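Local coordinates for protein cruciform cutting endonuclease 1, mitochondrial (PDB 1KCF) that resolves four-way Holliday junctions in mitochondria, acting as a homodimeric endonuclease that cuts at the point of strand exchange and seems important for mitochondrial DNA maintenance, at residues Ile83-Asp88 / Met94-Ile99; Ile12-Gly17 / Trp175-Asn180. All coordinates share one frame; numbering follows the deposited sequence.

How the contacts relate
Contact 1 is the more buried of the two: a loop folds its tryptophan onto the helix that follows, five residues separating 83-88 from 94-99. Contact 2 lies at the surface and joins distant parts of the chain, the SAP-family region at 12-17 and the end of a helix of the resolvase region at 175-180. They share no helix or strand, and their centres are about 36 Å apart on opposite sides of the chain's centre. Aromatic, sulfur and aliphatic groups dominate contact 1; contact 2 rests on one lysine-methylene touch on a serine hydroxyl and one loose methyl-to-methyl touch. Along the chain, contact 1 is nested inside the loop that contact 2 closes.

Contact 1: Ile83-Asp88 / Met94-Ile99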
ATOM      1  N   ILE A  83     -19.262   2.028   6.132  1.00 62.23           N
ATOM      2  CA  ILE A  83     -17.892   2.177   6.598  1.00 61.68           C
ATOM      3  C   ILE A  83     -17.754   3.441   7.437  1.00 62.33           C
ATOM      4  O   ILE A  83     -17.946   4.555   6.950  1.00 62.24           O
ATOM      5  CB  ILE A  83     -16.908   2.223   5.401  1.00 60.71           C
ATOM      6  CG1 ILE A  83     -16.864   0.848   4.731  1.00 60.48           C
ATOM      7  CG2 ILE A  83     -15.517   2.636   5.863  1.00 58.53           C
ATOM      8  CD1 ILE A  83     -16.015   0.790   3.491  1.00 61.06           C
ATOM      9  N   GLN A  84     -17.437   3.252   8.713  1.00 63.15           N
ATOM     10  CA  GLN A  84     -17.268   4.364   9.634  1.00 61.64           C
ATOM     11  C   GLN A  84     -15.781   4.641   9.740  1.00 60.12           C
ATOM     12  O   GLN A  84     -15.046   3.897  10.385  1.00 60.92           O
ATOM     13  CB  GLN A  84     -17.842   4.006  10.996  1.00 61.51           C
ATOM     14  N   TRP A  85     -15.339   5.715   9.098  1.00 58.78           N
ATOM     15  CA  TRP A  85     -13.933   6.072   9.103  1.00 57.44           C
ATOM     16  C   TRP A  85     -13.741   7.581   9.147  1.00 60.23           C
ATOM     17  O   TRP A  85     -14.331   8.317   8.358  1.00 60.21           O
ATOM     18  CB  TRP A  85     -13.261   5.510   7.853  1.00 52.90           C
ATOM     19  CG  TRP A  85     -11.799   5.786   7.772  1.00 47.68           C
ATOM     20  CD1 TRP A  85     -10.814   5.211   8.517  1.00 45.28           C
ATOM     21  CD2 TRP A  85     -11.147   6.691   6.874  1.00 45.65           C
ATOM     22  NE1 TRP A  85      -9.585   5.698   8.136  1.00 44.88           N
ATOM     23  CE2 TRP A  85      -9.763   6.609   7.127  1.00 45.61           C
ATOM     24  CE3 TRP A  85     -11.600   7.563   5.876  1.00 44.77           C
ATOM     25  CZ2 TRP A  85      -8.824   7.363   6.420  1.00 46.30           C
ATOM     26  CZ3 TRP A  85     -10.667   8.315   5.170  1.00 44.22           C
ATOM     27  CH2 TRP A  85      -9.294   8.209   5.446  1.00 44.78           C
ATOM     28  N   THR A  86     -12.906   8.033  10.073  1.00 62.69           N
ATOM     29  CA  THR A  86     -12.628   9.452  10.217  1.00 66.06           C
ATOM     30  C   THR A  86     -11.449   9.820   9.327  1.00 67.87           C
ATOM     31  O   THR A  86     -10.398   9.179   9.383  1.00 69.10           O
ATOM     32  CB  THR A  86     -12.302   9.804  11.681  1.00 65.76           C
ATOM     33  OG1 THR A  86     -13.442   9.513  12.501  1.00 67.49           O
ATOM     34  CG2 THR A  86     -11.957  11.278  11.814  1.00 65.22           C
ATOM     35  N   GLU A  87     -11.629  10.851   8.508  1.00 68.81           N
ATOM     36  CA  GLU A  87     -10.580  11.290   7.600  1.00 69.15           C
ATOM     37  C   GLU A  87      -9.259  11.464   8.337  1.00 69.27           C
ATOM     38  O   GLU A  87      -9.156  12.249   9.278  1.00 70.39           O
ATOM     39  CB  GLU A  87     -10.980  12.603   6.920  1.00 70.05           C
ATOM     40  CG  GLU A  87     -10.242  12.868   5.613  1.00 70.56           C
ATOM     41  CD  GLU A  87     -10.789  14.068   4.858  1.00 71.51           C
ATOM     42  OE1 GLU A  87     -12.023  14.268   4.862  1.00 72.85           O
ATOM     43  OE2 GLU A  87      -9.987  14.805   4.244  1.00 71.16           O
ATOM     44  N   ASP A  88      -8.254  10.712   7.902  1.00 68.38           N
ATOM     45  CA  ASP A  88      -6.918  10.753   8.485  1.00 67.93           C
ATOM     46  C   ASP A  88      -6.050   9.917   7.556  1.00 67.59           C
ATOM     47  O   ASP A  88      -6.230   8.703   7.456  1.00 69.27           O
ATOM     48  CB  ASP A  88      -6.917  10.135   9.883  1.00 68.30           C
ATOM     49  CG  ASP A  88      -5.574  10.268  10.579  1.00 68.27           C
ATOM     50  OD1 ASP A  88      -4.536  10.297   9.886  1.00 68.00           O
ATOM     51  OD2 ASP A  88      -5.553  10.331  11.826  1.00 69.75           O
ATOM     52  N   MET A  94      -5.063   4.612   7.373  1.00 50.09           N
ATOM     53  CA  MET A  94      -5.361   4.068   6.056  1.00 49.85           C
ATOM     54  C   MET A  94      -5.494   2.549   6.111  1.00 48.16           C
ATOM     55  O   MET A  94      -6.325   1.967   5.418  1.00 46.19           O
ATOM     56  CB  MET A  94      -4.272   4.472   5.060  1.00 49.40           C
ATOM     57  CG  MET A  94      -4.346   5.937   4.637  1.00 53.35           C
ATOM     58  SD  MET A  94      -5.940   6.347   3.880  1.00 54.45           S
ATOM     59  CE  MET A  94      -5.808   5.445   2.334  1.00 54.13           C
ATOM     60  N   ALA A  95      -4.674   1.912   6.940  1.00 48.20           N
ATOM     61  CA  ALA A  95      -4.729   0.462   7.084  1.00 46.59           C
ATOM     62  C   ALA A  95      -6.114   0.122   7.599  1.00 46.10           C
ATOM     63  O   ALA A  95      -6.734  -0.842   7.160  1.00 48.58           O
ATOM     64  CB  ALA A  95      -3.672  -0.008   8.066  1.00 45.06           C
ATOM     65  N   ASP A  96      -6.599   0.939   8.528  1.00 47.37           N
ATOM     66  CA  ASP A  96      -7.921   0.750   9.113  1.00 47.99           C
ATOM     67  C   ASP A  96      -8.998   0.830   8.034  1.00 46.77           C
ATOM     68  O   ASP A  96      -9.921   0.019   8.003  1.00 46.34           O
ATOM     69  CB  ASP A  96      -8.180   1.817  10.176  1.00 52.30           C
ATOM     70  CG  ASP A  96      -9.564   1.715  10.778  1.00 56.59           C
ATOM     71  OD1 ASP A  96      -9.892   0.654  11.345  1.00 59.03           O
ATOM     72  OD2 ASP A  96     -10.327   2.699  10.681  1.00 62.99           O
ATOM     73  N   LEU A  97      -8.880   1.820   7.154  1.00 42.83           N
ATOM     74  CA  LEU A  97      -9.843   1.985   6.074  1.00 42.08           C
ATOM     75  C   LEU A  97      -9.723   0.832   5.077  1.00 40.26           C
ATOM     76  O   LEU A  97     -10.731   0.283   4.628  1.00 38.17           O
ATOM     77  CB  LEU A  97      -9.610   3.318   5.354  1.00 41.26           C
ATOM     78  CG  LEU A  97     -10.503   3.633   4.149  1.00 41.91           C
ATOM     79  CD1 LEU A  97     -11.944   3.818   4.598  1.00 38.58           C
ATOM     80  CD2 LEU A  97      -9.997   4.892   3.468  1.00 39.40           C
ATOM     81  N   SER A  98      -8.491   0.470   4.736  1.00 38.10           N
ATOM     82  CA  SER A  98      -8.259  -0.610   3.788  1.00 42.43           C
ATOM     83  C   SER A  98      -8.834  -1.931   4.285  1.00 44.15           C
ATOM     84  O   SER A  98      -9.399  -2.699   3.508  1.00 42.74           O
ATOM     85  CB  SER A  98      -6.763  -0.776   3.526  1.00 41.80           C
ATOM     86  OG  SER A  98      -6.201   0.422   3.021  1.00 46.31           O
ATOM     87  N   ILE A  99      -8.692  -2.190   5.581  1.00 45.89           N
ATOM     88  CA  ILE A  99      -9.190  -3.429   6.165  1.00 46.43           C
ATOM     89  C   ILE A  99     -10.715  -3.495   6.144  1.00 46.31           C
ATOM     90  O   ILE A  99     -11.284  -4.531   5.809  1.00 47.31           O
ATOM     91  CB  ILE A  99      -8.647  -3.600   7.604  1.00 47.40           C
ATOM     92  CG1 ILE A  99      -7.133  -3.820   7.536  1.00 47.02           C
ATOM     93  CG2 ILE A  99      -9.322  -4.778   8.302  1.00 47.78           C
ATOM     94  CD1 ILE A  99      -6.431  -3.801   8.880  1.00 48.45           C
TER
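With CG anti to the backbone N in Trp85 (chi1 -178°) and likewise in Leu97, the Trp85 indole and the Leu97 isobutyl group swing into each other and cross at about a right angle. This is a CH-pi contact between a loop and helix 91-109 in the RNase H-like resolvase region: Leu97 CB stands over one face, 3.7 Å from the centroid of the Trp85 five-membered ring and 11° off its normal. The two methyls extend the cover, Leu97 CD1 lying 3.7 Å from Trp85 CG and Leu97 CD2 reaching the six-membered ring near CZ3 and CH2. Glu87 CA sits against the opposite face, so the loop's own backbone backs the ring. Met94, its chain bent at chi2 and chi3, brings its sulfur in obliquely as a Met-aromatic contact, with SD 4.0 Å from Trp85 CZ2. Met94 also packs on Met137 and Met141 of helix 128-151, which links the indole to the next helix. Trp85 NE1 donates to Ser93 O, a bond that together with the packing on both faces holds the ring's rotation. Replacing Trp85 with an alanine would remove the indole and would probably leave the Ser93 carbonyl without that donor and open a gap between Leu97 and the loop backbone at Glu87. Ile83 adds an aliphatic flank, CG2 lying 4.0 Å from Leu97 CD1. At the ring's edge a carboxylate oxygen, Asp96 OD2, lies in the indole plane 3.4 Å from Trp85 CD1, the carboxylate itself turned 35° from the ring.

Contact 2: Ile12-Gly17 / Trp175-Asn180; sequences ICKLTG and WASVLN
Ser177, Lys14 and Leu15 give up the most surface here, in a small meeting of two helix ends that buries only 110 Å² in all. Lys14 comes across with its aliphatic shaft: CG is anti to the backbone N (chi1 173°) and the chain stays extended to CD, which lies 3.5 Å from Ser177 OG. Ser177 CB follows at 4.0 Å from the same Lys14 CD, so methylene carbons meet the serine while the bend at chi3 leads the ammonium end onward to lie near the like-charged Arg20. The Ser177 hydroxyl is engaged with its own helix, hydrogen-bonded chiefly to the Tyr174 carbonyl, with the Ser173 carbonyl as a second, shared acceptor, and it offers Lys14 the flank of an oxygen already held in place. Beside this pair, Leu15 reaches over with one branch, its CD2 standing 4.2 Å from Val178 CG2 in a loose methyl-to-methyl touch. The nearest CA atoms across the two segments, those of Leu15 and Val178, are 8.3 Å apart, so the side chains alone bridge the helices. The contact thus joins helix 6-15, in the SAP-family region, to the end of helix 168-179 in the resolvase region. Both ends rest on helix 224-253, Leu15 against Gln244 and Trp175 against Ser236 and Arg240, while Ile12 and Cys13 pack on helix 26-33 and Leu179 on helix 191-200.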
ATOM      1  N   ILE A  12      -6.583  -6.194 -32.426  1.00 53.98           N
ATOM      2  CA  ILE A  12      -7.077  -7.268 -31.578  1.00 53.51           C
ATOM      3  C   ILE A  12      -6.665  -7.017 -30.124  1.00 53.79           C
ATOM      4  O   ILE A  12      -7.447  -7.243 -29.195  1.00 52.49           O
ATOM      5  CB  ILE A  12      -6.523  -8.642 -32.041  1.00 52.94           C
ATOM      6  CG1 ILE A  12      -7.103  -8.991 -33.417  1.00 54.12           C
ATOM      7  CG2 ILE A  12      -6.861  -9.725 -31.024  1.00 50.55           C
ATOM      8  CD1 ILE A  12      -6.657 -10.334 -33.956  1.00 53.18           C
ATOM      9  N   CYS A  13      -5.436  -6.548 -29.931  1.00 52.62           N
ATOM     10  CA  CYS A  13      -4.941  -6.264 -28.589  1.00 53.65           C
ATOM     11  C   CYS A  13      -5.785  -5.186 -27.926  1.00 53.00           C
ATOM     12  O   CYS A  13      -6.091  -5.271 -26.737  1.00 54.36           O
ATOM     13  CB  CYS A  13      -3.474  -5.832 -28.638  1.00 52.38           C
ATOM     14  SG  CYS A  13      -2.328  -7.212 -28.911  1.00 57.06           S
ATOM     15  N   LYS A  14      -6.171  -4.180 -28.702  1.00 52.11           N
ATOM     16  CA  LYS A  14      -6.993  -3.099 -28.179  1.00 52.55           C
ATOM     17  C   LYS A  14      -8.398  -3.595 -27.853  1.00 51.72           C
ATOM     18  O   LYS A  14      -9.033  -3.103 -26.923  1.00 52.58           O
ATOM     19  CB  LYS A  14      -7.076  -1.953 -29.189  1.00 53.20           C
ATOM     20  CG  LYS A  14      -8.053  -0.859 -28.791  1.00 56.27           C
ATOM     21  CD  LYS A  14      -8.087   0.279 -29.804  1.00 58.62           C
ATOM     22  CE  LYS A  14      -6.768   1.033 -29.839  1.00 58.88           C
ATOM     23  NZ  LYS A  14      -6.806   2.164 -30.802  1.00 61.52           N
ATOM     24  N   LEU A  15      -8.879  -4.568 -28.621  1.00 50.18           N
ATOM     25  CA  LEU A  15     -10.212  -5.115 -28.408  1.00 48.58           C
ATOM     26  C   LEU A  15     -10.247  -6.095 -27.244  1.00 48.19           C
ATOM     27  O   LEU A  15     -11.321  -6.476 -26.785  1.00 48.00           O
ATOM     28  CB  LEU A  15     -10.711  -5.825 -29.670  1.00 48.13           C
ATOM     29  CG  LEU A  15     -10.978  -5.027 -30.949  1.00 49.83           C
ATOM     30  CD1 LEU A  15     -11.464  -5.985 -32.022  1.00 48.25           C
ATOM     31  CD2 LEU A  15     -12.017  -3.941 -30.705  1.00 50.69           C
ATOM     32  N   THR A  16      -9.075  -6.504 -26.768  1.00 48.76           N
ATOM     33  CA  THR A  16      -8.991  -7.448 -25.662  1.00 47.77           C
ATOM     34  C   THR A  16      -8.276  -6.862 -24.449  1.00 49.78           C
ATOM     35  O   THR A  16      -7.935  -7.583 -23.512  1.00 49.92           O
ATOM     36  CB  THR A  16      -8.263  -8.733 -26.091  1.00 47.61           C
ATOM     37  OG1 THR A  16      -6.986  -8.396 -26.640  1.00 44.89           O
ATOM     38  CG2 THR A  16      -9.078  -9.487 -27.140  1.00 47.59           C
ATOM     39  N   GLY A  17      -8.047  -5.553 -24.473  1.00 51.52           N
ATOM     40  CA  GLY A  17      -7.386  -4.891 -23.364  1.00 52.80           C
ATOM     41  C   GLY A  17      -5.955  -5.339 -23.133  1.00 54.05           C
ATOM     42  O   GLY A  17      -5.461  -5.294 -22.008  1.00 53.16           O
ATOM     43  N   TRP A 175     -13.223   1.634 -25.347  1.00 48.43           N
ATOM     44  CA  TRP A 175     -14.543   2.188 -25.606  1.00 50.24           C
ATOM     45  C   TRP A 175     -14.578   3.281 -26.666  1.00 50.52           C
ATOM     46  O   TRP A 175     -15.568   3.418 -27.382  1.00 50.40           O
ATOM     47  CB  TRP A 175     -15.168   2.686 -24.299  1.00 49.56           C
ATOM     48  CG  TRP A 175     -15.608   1.555 -23.410  1.00 49.24           C
ATOM     49  CD1 TRP A 175     -15.134   1.254 -22.163  1.00 49.06           C
ATOM     50  CD2 TRP A 175     -16.583   0.551 -23.720  1.00 47.76           C
ATOM     51  NE1 TRP A 175     -15.750   0.125 -21.681  1.00 46.12           N
ATOM     52  CE2 TRP A 175     -16.646  -0.326 -22.616  1.00 46.85           C
ATOM     53  CE3 TRP A 175     -17.409   0.306 -24.825  1.00 48.61           C
ATOM     54  CZ2 TRP A 175     -17.503  -1.430 -22.582  1.00 46.85           C
ATOM     55  CZ3 TRP A 175     -18.263  -0.794 -24.791  1.00 47.86           C
ATOM     56  CH2 TRP A 175     -18.301  -1.646 -23.675  1.00 48.43           C
ATOM     57  N   ALA A 176     -13.503   4.051 -26.776  1.00 53.26           N
ATOM     58  CA  ALA A 176     -13.440   5.117 -27.768  1.00 55.54           C
ATOM     59  C   ALA A 176     -13.542   4.547 -29.186  1.00 57.81           C
ATOM     60  O   ALA A 176     -14.325   5.028 -30.006  1.00 58.25           O
ATOM     61  CB  ALA A 176     -12.144   5.893 -27.613  1.00 54.38           C
ATOM     62  N   SER A 177     -12.755   3.515 -29.465  1.00 58.90           N
ATOM     63  CA  SER A 177     -12.753   2.899 -30.786  1.00 61.06           C
ATOM     64  C   SER A 177     -14.011   2.089 -31.075  1.00 62.20           C
ATOM     65  O   SER A 177     -14.434   1.981 -32.228  1.00 63.18           O
ATOM     66  CB  SER A 177     -11.522   2.005 -30.947  1.00 61.84           C
ATOM     67  OG  SER A 177     -11.464   1.032 -29.920  1.00 63.93           O
ATOM     68  N   VAL A 178     -14.611   1.526 -30.033  1.00 62.37           N
ATOM     69  CA  VAL A 178     -15.813   0.717 -30.196  1.00 61.64           C
ATOM     70  C   VAL A 178     -17.093   1.538 -30.287  1.00 61.20           C
ATOM     71  O   VAL A 178     -18.058   1.118 -30.922  1.00 61.35           O
ATOM     72  CB  VAL A 178     -15.962  -0.295 -29.037  1.00 62.60           C
ATOM     73  CG1 VAL A 178     -17.267  -1.070 -29.176  1.00 62.99           C
ATOM     74  CG2 VAL A 178     -14.779  -1.249 -29.032  1.00 63.66           C
ATOM     75  N   LEU A 179     -17.104   2.710 -29.662  1.00 61.29           N
ATOM     76  CA  LEU A 179     -18.295   3.552 -29.675  1.00 61.24           C
ATOM     77  C   LEU A 179     -18.226   4.796 -30.559  1.00 61.70           C
ATOM     78  O   LEU A 179     -19.261   5.307 -30.980  1.00 63.17           O
ATOM     79  CB  LEU A 179     -18.666   3.950 -28.244  1.00 58.01           C
ATOM     80  CG  LEU A 179     -19.077   2.773 -27.352  1.00 57.83           C
ATOM     81  CD1 LEU A 179     -19.425   3.272 -25.955  1.00 56.19           C
ATOM     82  CD2 LEU A 179     -20.265   2.053 -27.972  1.00 53.36           C
ATOM     83  N   ASN A 180     -17.023   5.291 -30.836  1.00 62.74           N
ATOM     84  CA  ASN A 180     -16.880   6.475 -31.681  1.00 63.37           C
ATOM     85  C   ASN A 180     -16.567   6.065 -33.118  1.00 63.58           C
ATOM     86  O   ASN A 180     -17.465   5.988 -33.958  1.00 64.12           O
ATOM     87  CB  ASN A 180     -15.766   7.394 -31.162  1.00 62.72           C
ATOM     88  CG  ASN A 180     -15.998   7.847 -29.730  1.00 63.36           C
ATOM     89  OD1 ASN A 180     -17.118   8.184 -29.348  1.00 64.76           O
ATOM     90  ND2 ASN A 180     -14.934   7.873 -28.936  1.00 62.55           N
TER